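Local atomic coordinates of PfVFT1 (Plasmodium falciparum, PDB entry 5JKQ), a protein that is of unknown function but has the two-lobed Venus flytrap fold of solute-binding proteins and probably binds a small solute between its lobes. Residues L16-Y20 / S277-K281; A23-L27 / I109-I114; W103-M107 / M146-Y150. The protein carries 3 engineered substitutions. All blocks are in the same frame, centred on the assembly; numbering follows the deposited sequence.

Interaction 1: residues L16-Y20 / S277-K281; sequences LIDIY and SAYFK
F280 pushes its ring against L16, I17 and Y20, three residues on one side of a helix. This is helix-on-sheet packing within one lobe of the Venus flytrap fold, where helix 14-29, near the start of the chain, lies against the last strand, 265-281. The two short segments run nearly antiparallel, at 153°, with axes 10.6 Å apart, a gap that a long flat side chain is well suited to bridge. I17 takes a face of the F280 ring: its CG1 stands over the ring centre, almost on the normal and 3.5 Å from the centroid, a CH-pi contact. A first torsion of -67° sets I17 CG1 anti to its carbonyl carbon and brings that branch, rather than CG2, over the ring. L16 works at the rim instead, its CD2 lying near the ring plane 3.8 Å from F280 CD2. The far end of F280 then meets Y20 in a T-shaped pair, the edge of F280 directed at the face of Y20, with the planes at 69° and the centroids 5.6 Å apart. Tyrosine fits here because its apolar ring receives that edge while its hydroxyl reaches past it, to a hydrogen bond with N149 OD1. The small A278 leaves room for this hydroxyl, its CB 3.8 Å from Y20 OH. One water completes the join, donating to Y20 OH at 3.0 Å and accepting from A278 N at 2.9 Å.

Interaction 2: residues A23-L27 / I109-I114; sequences AVKEL and IIWETI
The carbonyl oxygen of I109, whose side chain packs on L27, is gripped by two donors from T113, one helical turn on: the hydroxyl OG1 at 2.7 Å and the backbone N at 3.0 Å. This is the familiar way a buried helical threonine satisfies its hydroxyl, and it serves here in a helix-helix crossing within one lobe of the flytrap fold. Segments 23-27 of helix 14-29 and 109-114 of helix 102-118 cross at 103°, with axes 9.1 Å apart. With chi1 at -57°, T113 OG1 lies beside its own backbone N, where it can turn back to I109 O, while CG2 faces the other helix and touches the side chain of E26. Small A23 lets the helices come close, its CB fitting against I114 CG1 at 3.6 Å and also touching the I110 carbonyl. The branched end of L27 lies among I109, I110 and T113: CD1 meets I110 CG1 at 3.6 Å, the two side chains at about a right angle, and CD2 lies 3.3 Å from T113 OG1. V24 runs alongside I110, CG2 against its CD1, and extends the apolar seam. At the partly exposed border, the extended E26 suits a place where a carboxylate can meet solvent; a water there donates to E26 OE2 at 2.7 Å and to T113 O at 2.9 Å.

Interaction 3: residues W103-M107 / M146-Y150; sequences WPDVM and MTDNY
The start of a helix, W103-M107, faces a chain that leaves its strand after T147 and turns through D148, N149 and Y150; the nearest pair of CA atoms is W103 CA and Y150 CA, 6.4 Å apart. The turn is an Asx turn: D148 OD1 accepts from Y150 N at 3.1 Å through its anti lone pair, an aspartate's natural role where the chain bends. Y150 CB sits over the W103 indole, a CH-pi contact 3.5 Å from the centroid of the five-membered ring. A first torsion of 65° places Y150 CG between its backbone N and carbonyl carbon, and the ring presents its edge to the indole face, T-shaped at 68°. At the other end selenomethionine M107, bent at chi2 and chi3, lies against the N149 side chain and brings its CE to 3.7 Å from CE of selenomethionine M146. A water donates to D148 OD1 at 2.7 Å and accepts from N149 ND2 at 2.9 Å; N149 OD1 hydrogen-bonds with Y20 OH, while Y129 and Y94 hold D148 OD2. Helix 102-118 connects parallel strands 77-83 and 126-132 in a beta-alpha-beta unit, and here it packs on the end of strand 146-147, which flanks 77-83 on its other side. Strand 265-281 lies against M146, T147 and N149, and I175 of strand 175-184 touches W103 and V106.

How the interactions relate
All three contacts are largely buried within one lobe; interactions 1 and 3 set a helix against a strand or the turn after it, and interaction 2 packs the two helices on each other. Helix 14-29 serves interactions 1 and 2, helix 102-118 serves interactions 2 and 3. Interaction 3 lies deepest, about 9 Å from the chain's centre to its own, and includes a turn whose polar groups are hydrogen-bonded; interaction 2, about 17 Å out, is mainly aliphatic and reaches partly exposed surface. Interaction 1 is chiefly aromatic. Besides the shared Y20-N149 bond, Y279 N lies 2.8 Å from T147 OG1, probably hydrogen-bonded. Interaction 2 joins its neighbours by packing, with W111 against both L16 and M146.

Interaction 1: residues L16-Y20 / S277-K281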
loop_
_atom_site.group_PDB
_atom_site.type_symbol
_atom_site.label_atom_id
_atom_site.label_comp_id
_atom_site.label_asym_id
_atom_site.label_seq_id
_atom_site.Cartn_x
_atom_site.Cartn_y
_atom_site.Cartn_z
ATOM N N LEU A 16 -7.487 -15.874 8.532
ATOM C CA LEU A 16 -8.011 -14.623 7.993
ATOM C C LEU A 16 -7.075 -14.076 6.916
ATOM O O LEU A 16 -7.525 -13.605 5.874
ATOM C CB LEU A 16 -8.203 -13.595 9.113
ATOM C CG LEU A 16 -8.448 -12.137 8.709
ATOM C CD1 LEU A 16 -9.718 -11.997 7.876
ATOM C CD2 LEU A 16 -8.512 -11.249 9.947
ATOM N N ILE A 17 -5.773 -14.150 7.172
ATOM C CA ILE A 17 -4.773 -13.674 6.222
ATOM C C ILE A 17 -4.748 -14.553 4.974
ATOM O O ILE A 17 -4.597 -14.054 3.859
ATOM C CB ILE A 17 -3.365 -13.639 6.864
ATOM C CG1 ILE A 17 -3.317 -12.574 7.957
ATOM C CG2 ILE A 17 -2.279 -13.332 5.828
ATOM C CD1 ILE A 17 -2.206 -12.775 8.955
ATOM N N ASP A 18 -4.901 -15.858 5.165
ATOM C CA ASP A 18 -4.816 -16.803 4.056
ATOM C C ASP A 18 -6.010 -16.687 3.111
ATOM O O ASP A 18 -5.837 -16.643 1.894
ATOM C CB ASP A 18 -4.708 -18.235 4.582
ATOM C CG ASP A 18 -3.427 -18.474 5.360
ATOM O OD1 ASP A 18 -2.425 -17.775 5.094
ATOM O OD2 ASP A 18 -3.420 -19.365 6.235
ATOM N N ILE A 19 -7.218 -16.644 3.663
ATOM C CA ILE A 19 -8.406 -16.520 2.831
ATOM C C ILE A 19 -8.416 -15.146 2.165
ATOM O O ILE A 19 -8.919 -14.983 1.055
ATOM C CB ILE A 19 -9.702 -16.739 3.644
ATOM C CG1 ILE A 19 -10.873 -17.027 2.703
ATOM C CG2 ILE A 19 -9.997 -15.546 4.562
ATOM C CD1 ILE A 19 -12.027 -17.743 3.371
ATOM N N TYR A 20 -7.834 -14.167 2.850
ATOM C CA TYR A 20 -7.654 -12.832 2.297
ATOM C C TYR A 20 -6.732 -12.883 1.079
ATOM O O TYR A 20 -7.055 -12.334 0.026
ATOM C CB TYR A 20 -7.103 -11.897 3.376
ATOM C CG TYR A 20 -6.420 -10.644 2.879
ATOM C CD1 TYR A 20 -7.144 -9.489 2.609
ATOM C CD2 TYR A 20 -5.042 -10.605 2.717
ATOM C CE1 TYR A 20 -6.514 -8.340 2.169
ATOM C CE2 TYR A 20 -4.405 -9.464 2.279
ATOM C CZ TYR A 20 -5.141 -8.335 2.008
ATOM O OH TYR A 20 -4.492 -7.205 1.575
ATOM N N SER A 277 -0.255 -2.789 1.799
ATOM C CA SER A 277 -0.707 -4.028 2.425
ATOM C C SER A 277 -1.629 -3.780 3.617
ATOM O O SER A 277 -1.663 -2.683 4.178
ATOM C CB SER A 277 0.502 -4.858 2.868
ATOM O OG SER A 277 1.363 -4.098 3.694
ATOM N N ALA A 278 -2.381 -4.813 3.986
ATOM C CA ALA A 278 -3.212 -4.776 5.181
ATOM C C ALA A 278 -2.423 -5.333 6.358
ATOM O O ALA A 278 -1.504 -6.133 6.172
ATOM C CB ALA A 278 -4.493 -5.568 4.968
ATOM N N TYR A 279 -2.780 -4.906 7.567
ATOM C CA TYR A 279 -2.096 -5.356 8.776
ATOM C C TYR A 279 -3.058 -6.069 9.724
ATOM O O TYR A 279 -4.241 -5.731 9.804
ATOM C CB TYR A 279 -1.422 -4.171 9.474
ATOM C CG TYR A 279 -0.190 -3.680 8.740
ATOM C CD1 TYR A 279 -0.291 -2.748 7.714
ATOM C CD2 TYR A 279 1.071 -4.162 9.062
ATOM C CE1 TYR A 279 0.833 -2.304 7.036
ATOM C CE2 TYR A 279 2.199 -3.724 8.391
ATOM C CZ TYR A 279 2.075 -2.796 7.381
ATOM O OH TYR A 279 3.199 -2.364 6.715
ATOM N N PHE A 280 -2.529 -7.065 10.429
ATOM C CA PHE A 280 -3.322 -7.923 11.303
ATOM C C PHE A 280 -2.637 -8.085 12.657
ATOM O O PHE A 280 -1.464 -7.749 12.810
ATOM C CB PHE A 280 -3.528 -9.299 10.662
ATOM C CG PHE A 280 -3.990 -9.248 9.231
ATOM C CD1 PHE A 280 -3.104 -8.952 8.208
ATOM C CD2 PHE A 280 -5.309 -9.520 8.907
ATOM C CE1 PHE A 280 -3.528 -8.910 6.893
ATOM C CE2 PHE A 280 -5.736 -9.485 7.594
ATOM C CZ PHE A 280 -4.845 -9.179 6.586
ATOM N N LYS A 281 -3.379 -8.604 13.632
ATOM C CA LYS A 281 -2.820 -8.930 14.941
ATOM C C LYS A 281 -2.441 -10.409 14.976
ATOM O O LYS A 281 -3.312 -11.277 14.958
ATOM C CB LYS A 281 -3.821 -8.607 16.049
ATOM C CG LYS A 281 -3.217 -8.591 17.442
ATOM C CD LYS A 281 -4.274 -8.316 18.497
ATOM C CE LYS A 281 -3.646 -7.995 19.844
ATOM N NZ LYS A 281 -2.747 -9.071 20.332
HETATM O O HOH W 1 -1.656 -7.172 2.462
#

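Interaction 2: residues A23-L27 / I109-I114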
loop_
_atom_site.group_PDB
_atom_site.type_symbol
_atom_site.label_atom_id
_atom_site.label_comp_id
_atom_site.label_asym_id
_atom_site.label_seq_id
_atom_site.Cartn_x
_atom_site.Cartn_y
_atom_site.Cartn_z
ATOM N N ALA A 23 -8.406 -14.704 -1.809
ATOM C CA ALA A 23 -9.397 -13.899 -2.505
ATOM C C ALA A 23 -8.713 -12.986 -3.517
ATOM O O ALA A 23 -9.159 -12.867 -4.657
ATOM C CB ALA A 23 -10.211 -13.091 -1.518
ATOM N N VAL A 24 -7.624 -12.352 -3.092
ATOM C CA VAL A 24 -6.834 -11.500 -3.975
ATOM C C VAL A 24 -6.361 -12.296 -5.188
ATOM O O VAL A 24 -6.412 -11.809 -6.317
ATOM C CB VAL A 24 -5.620 -10.898 -3.236
ATOM C CG1 VAL A 24 -4.696 -10.157 -4.196
ATOM C CG2 VAL A 24 -6.090 -9.960 -2.137
ATOM N N LYS A 25 -5.913 -13.525 -4.944
ATOM C CA LYS A 25 -5.463 -14.403 -6.014
ATOM C C LYS A 25 -6.587 -14.630 -7.019
ATOM O O LYS A 25 -6.375 -14.568 -8.231
ATOM C CB LYS A 25 -4.980 -15.737 -5.445
ATOM C CG LYS A 25 -4.484 -16.718 -6.494
ATOM C CD LYS A 25 -3.896 -17.961 -5.850
ATOM C CE LYS A 25 -3.400 -18.947 -6.891
ATOM N NZ LYS A 25 -2.734 -20.116 -6.260
ATOM N N GLU A 26 -7.788 -14.876 -6.507
ATOM C CA GLU A 26 -8.949 -15.086 -7.360
ATOM C C GLU A 26 -9.309 -13.806 -8.112
ATOM O O GLU A 26 -9.677 -13.852 -9.287
ATOM C CB GLU A 26 -10.142 -15.572 -6.535
ATOM C CG GLU A 26 -11.421 -15.713 -7.338
ATOM C CD GLU A 26 -12.382 -16.721 -6.742
ATOM O OE1 GLU A 26 -11.986 -17.895 -6.572
ATOM O OE2 GLU A 26 -13.533 -16.341 -6.447
ATOM N N LEU A 27 -9.198 -12.667 -7.433
ATOM C CA LEU A 27 -9.519 -11.378 -8.039
ATOM C C LEU A 27 -8.546 -11.034 -9.166
ATOM O O LEU A 27 -8.865 -10.240 -10.052
ATOM C CB LEU A 27 -9.512 -10.270 -6.985
ATOM C CG LEU A 27 -10.737 -10.222 -6.066
ATOM C CD1 LEU A 27 -10.536 -9.194 -4.970
ATOM C CD2 LEU A 27 -12.008 -9.909 -6.848
ATOM N N ILE A 109 -14.617 -5.805 -2.902
ATOM C CA ILE A 109 -14.585 -6.955 -3.799
ATOM C C ILE A 109 -13.800 -8.116 -3.180
ATOM O O ILE A 109 -14.069 -9.278 -3.482
ATOM C CB ILE A 109 -13.984 -6.597 -5.177
ATOM C CG1 ILE A 109 -12.566 -6.036 -5.028
ATOM C CG2 ILE A 109 -14.898 -5.611 -5.899
ATOM C CD1 ILE A 109 -11.840 -5.843 -6.340
ATOM N N ILE A 110 -12.843 -7.807 -2.312
ATOM C CA ILE A 110 -12.091 -8.856 -1.628
ATOM C C ILE A 110 -13.034 -9.645 -0.730
ATOM O O ILE A 110 -13.014 -10.875 -0.735
ATOM C CB ILE A 110 -10.913 -8.279 -0.807
ATOM C CG1 ILE A 110 -9.761 -7.919 -1.746
ATOM C CG2 ILE A 110 -10.414 -9.287 0.246
ATOM C CD1 ILE A 110 -8.619 -7.167 -1.080
ATOM N N TRP A 111 -13.871 -8.935 0.022
ATOM C CA TRP A 111 -14.782 -9.580 0.961
ATOM C C TRP A 111 -16.046 -10.097 0.280
ATOM O O TRP A 111 -16.704 -10.999 0.797
ATOM C CB TRP A 111 -15.140 -8.619 2.096
ATOM C CG TRP A 111 -14.072 -8.593 3.142
ATOM C CD1 TRP A 111 -13.140 -7.618 3.343
ATOM C CD2 TRP A 111 -13.804 -9.611 4.111
ATOM N NE1 TRP A 111 -12.314 -7.961 4.387
ATOM C CE2 TRP A 111 -12.702 -9.181 4.875
ATOM C CE3 TRP A 111 -14.393 -10.843 4.412
ATOM C CZ2 TRP A 111 -12.178 -9.939 5.921
ATOM C CZ3 TRP A 111 -13.871 -11.593 5.451
ATOM C CH2 TRP A 111 -12.775 -11.138 6.192
ATOM N N GLU A 112 -16.380 -9.537 -0.878
ATOM C CA GLU A 112 -17.438 -10.104 -1.707
ATOM C C GLU A 112 -17.000 -11.478 -2.202
ATOM O O GLU A 112 -17.786 -12.425 -2.223
ATOM C CB GLU A 112 -17.765 -9.186 -2.887
ATOM C CG GLU A 112 -18.629 -7.986 -2.515
ATOM C CD GLU A 112 -18.691 -6.933 -3.609
ATOM O OE1 GLU A 112 -18.193 -7.190 -4.725
ATOM O OE2 GLU A 112 -19.242 -5.841 -3.348
ATOM N N THR A 113 -15.731 -11.572 -2.588
ATOM C CA THR A 113 -15.148 -12.823 -3.056
ATOM C C THR A 113 -15.061 -13.829 -1.911
ATOM O O THR A 113 -15.367 -15.010 -2.085
ATOM C CB THR A 113 -13.742 -12.593 -3.655
ATOM O OG1 THR A 113 -13.822 -11.633 -4.718
ATOM C CG2 THR A 113 -13.156 -13.889 -4.194
ATOM N N ILE A 114 -14.646 -13.354 -0.742
ATOM C CA ILE A 114 -14.559 -14.200 0.442
ATOM C C ILE A 114 -15.948 -14.705 0.821
ATOM O O ILE A 114 -16.121 -15.875 1.168
ATOM C CB ILE A 114 -13.924 -13.440 1.632
ATOM C CG1 ILE A 114 -12.434 -13.220 1.368
ATOM C CG2 ILE A 114 -14.094 -14.210 2.946
ATOM C CD1 ILE A 114 -11.800 -12.152 2.237
HETATM O O HOH W 2 -15.272 -16.730 -4.436
#

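Interaction 3: residues W103-M107 / M146-Y150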
loop_
_atom_site.group_PDB
_atom_site.type_symbol
_atom_site.label_atom_id
_atom_site.label_comp_id
_atom_site.label_asym_id
_atom_site.label_seq_id
_atom_site.Cartn_x
_atom_site.Cartn_y
_atom_site.Cartn_z
ATOM N N TRP A 103 -9.759 2.403 -3.163
ATOM C CA TRP A 103 -9.312 1.567 -2.053
ATOM C C TRP A 103 -10.475 0.938 -1.283
ATOM O O TRP A 103 -10.411 -0.242 -0.936
ATOM C CB TRP A 103 -8.420 2.376 -1.110
ATOM C CG TRP A 103 -7.036 2.532 -1.645
ATOM C CD1 TRP A 103 -6.435 3.689 -2.041
ATOM C CD2 TRP A 103 -6.082 1.486 -1.868
ATOM N NE1 TRP A 103 -5.163 3.432 -2.490
ATOM C CE2 TRP A 103 -4.921 2.087 -2.393
ATOM C CE3 TRP A 103 -6.094 0.102 -1.670
ATOM C CZ2 TRP A 103 -3.782 1.352 -2.723
ATOM C CZ3 TRP A 103 -4.962 -0.626 -1.999
ATOM C CH2 TRP A 103 -3.824 0.000 -2.519
ATOM N N PRO A 104 -11.538 1.713 -1.011
ATOM C CA PRO A 104 -12.738 1.077 -0.456
ATOM C C PRO A 104 -13.302 -0.003 -1.377
ATOM O O PRO A 104 -13.675 -1.076 -0.899
ATOM C CB PRO A 104 -13.720 2.244 -0.315
ATOM C CG PRO A 104 -12.860 3.427 -0.138
ATOM C CD PRO A 104 -11.642 3.182 -0.988
ATOM N N ASP A 105 -13.359 0.277 -2.678
ATOM C CA ASP A 105 -13.873 -0.690 -3.644
ATOM C C ASP A 105 -13.025 -1.956 -3.680
ATOM O O ASP A 105 -13.549 -3.047 -3.901
ATOM C CB ASP A 105 -13.934 -0.082 -5.051
ATOM C CG ASP A 105 -15.201 0.719 -5.298
ATOM O OD1 ASP A 105 -16.169 0.586 -4.519
ATOM O OD2 ASP A 105 -15.229 1.475 -6.290
ATOM N N VAL A 106 -11.719 -1.809 -3.474
ATOM C CA VAL A 106 -10.820 -2.959 -3.401
ATOM C C VAL A 106 -11.202 -3.855 -2.227
ATOM O O VAL A 106 -11.283 -5.076 -2.367
ATOM C CB VAL A 106 -9.338 -2.519 -3.259
ATOM C CG1 VAL A 106 -8.434 -3.695 -2.862
ATOM C CG2 VAL A 106 -8.847 -1.886 -4.552
HETATM N N MSE A 107 -11.438 -3.247 -1.069
HETATM C CA MSE A 107 -11.757 -4.012 0.129
HETATM C C MSE A 107 -13.119 -4.685 -0.011
HETATM O O MSE A 107 -13.331 -5.782 0.507
HETATM C CB MSE A 107 -11.736 -3.118 1.371
HETATM C CG MSE A 107 -11.932 -3.879 2.677
HETATM SE SE MSE A 107 -10.500 -5.160 3.034
HETATM C CE MSE A 107 -9.259 -3.947 3.919
HETATM N N MSE A 146 -8.905 -5.780 10.947
HETATM C CA MSE A 146 -8.049 -5.421 9.822
HETATM C C MSE A 146 -7.829 -3.932 9.674
HETATM O O MSE A 146 -8.691 -3.131 10.032
HETATM C CB MSE A 146 -8.664 -5.904 8.516
HETATM C CG MSE A 146 -8.388 -7.317 8.141
HETATM SE SE MSE A 146 -9.245 -7.629 6.428
HETATM C CE MSE A 146 -7.792 -7.054 5.268
ATOM N N THR A 147 -6.692 -3.572 9.092
ATOM C CA THR A 147 -6.505 -2.234 8.554
ATOM C C THR A 147 -6.973 -2.247 7.105
ATOM O O THR A 147 -7.135 -3.313 6.508
ATOM C CB THR A 147 -5.037 -1.775 8.614
ATOM O OG1 THR A 147 -4.255 -2.546 7.693
ATOM C CG2 THR A 147 -4.478 -1.928 10.022
ATOM N N ASP A 148 -7.194 -1.066 6.541
ATOM C CA ASP A 148 -7.470 -0.945 5.117
ATOM C C ASP A 148 -6.239 -1.411 4.340
ATOM O O ASP A 148 -5.156 -1.542 4.909
ATOM C CB ASP A 148 -7.831 0.500 4.760
ATOM C CG ASP A 148 -8.484 0.620 3.398
ATOM O OD1 ASP A 148 -7.783 0.426 2.383
ATOM O OD2 ASP A 148 -9.696 0.921 3.344
ATOM N N ASN A 149 -6.400 -1.665 3.045
ATOM C CA ASN A 149 -5.294 -2.164 2.230
ATOM C C ASN A 149 -4.317 -1.078 1.781
ATOM O O ASN A 149 -3.219 -1.392 1.322
ATOM C CB ASN A 149 -5.828 -2.884 0.987
ATOM C CG ASN A 149 -6.719 -4.061 1.327
ATOM O OD1 ASN A 149 -6.253 -5.081 1.833
ATOM N ND2 ASN A 149 -8.009 -3.931 1.033
ATOM N N TYR A 150 -4.702 0.191 1.902
ATOM C CA TYR A 150 -3.912 1.268 1.308
ATOM C C TYR A 150 -2.635 1.562 2.086
ATOM O O TYR A 150 -1.726 2.204 1.562
ATOM C CB TYR A 150 -4.747 2.554 1.168
ATOM C CG TYR A 150 -5.212 3.211 2.457
ATOM C CD1 TYR A 150 -4.310 3.799 3.336
ATOM C CD2 TYR A 150 -6.565 3.287 2.764
ATOM C CE1 TYR A 150 -4.738 4.410 4.499
ATOM C CE2 TYR A 150 -7.002 3.900 3.922
ATOM C CZ TYR A 150 -6.086 4.460 4.785
ATOM O OH TYR A 150 -6.517 5.071 5.939
HETATM O O HOH W 3 -8.541 -1.120 0.350
#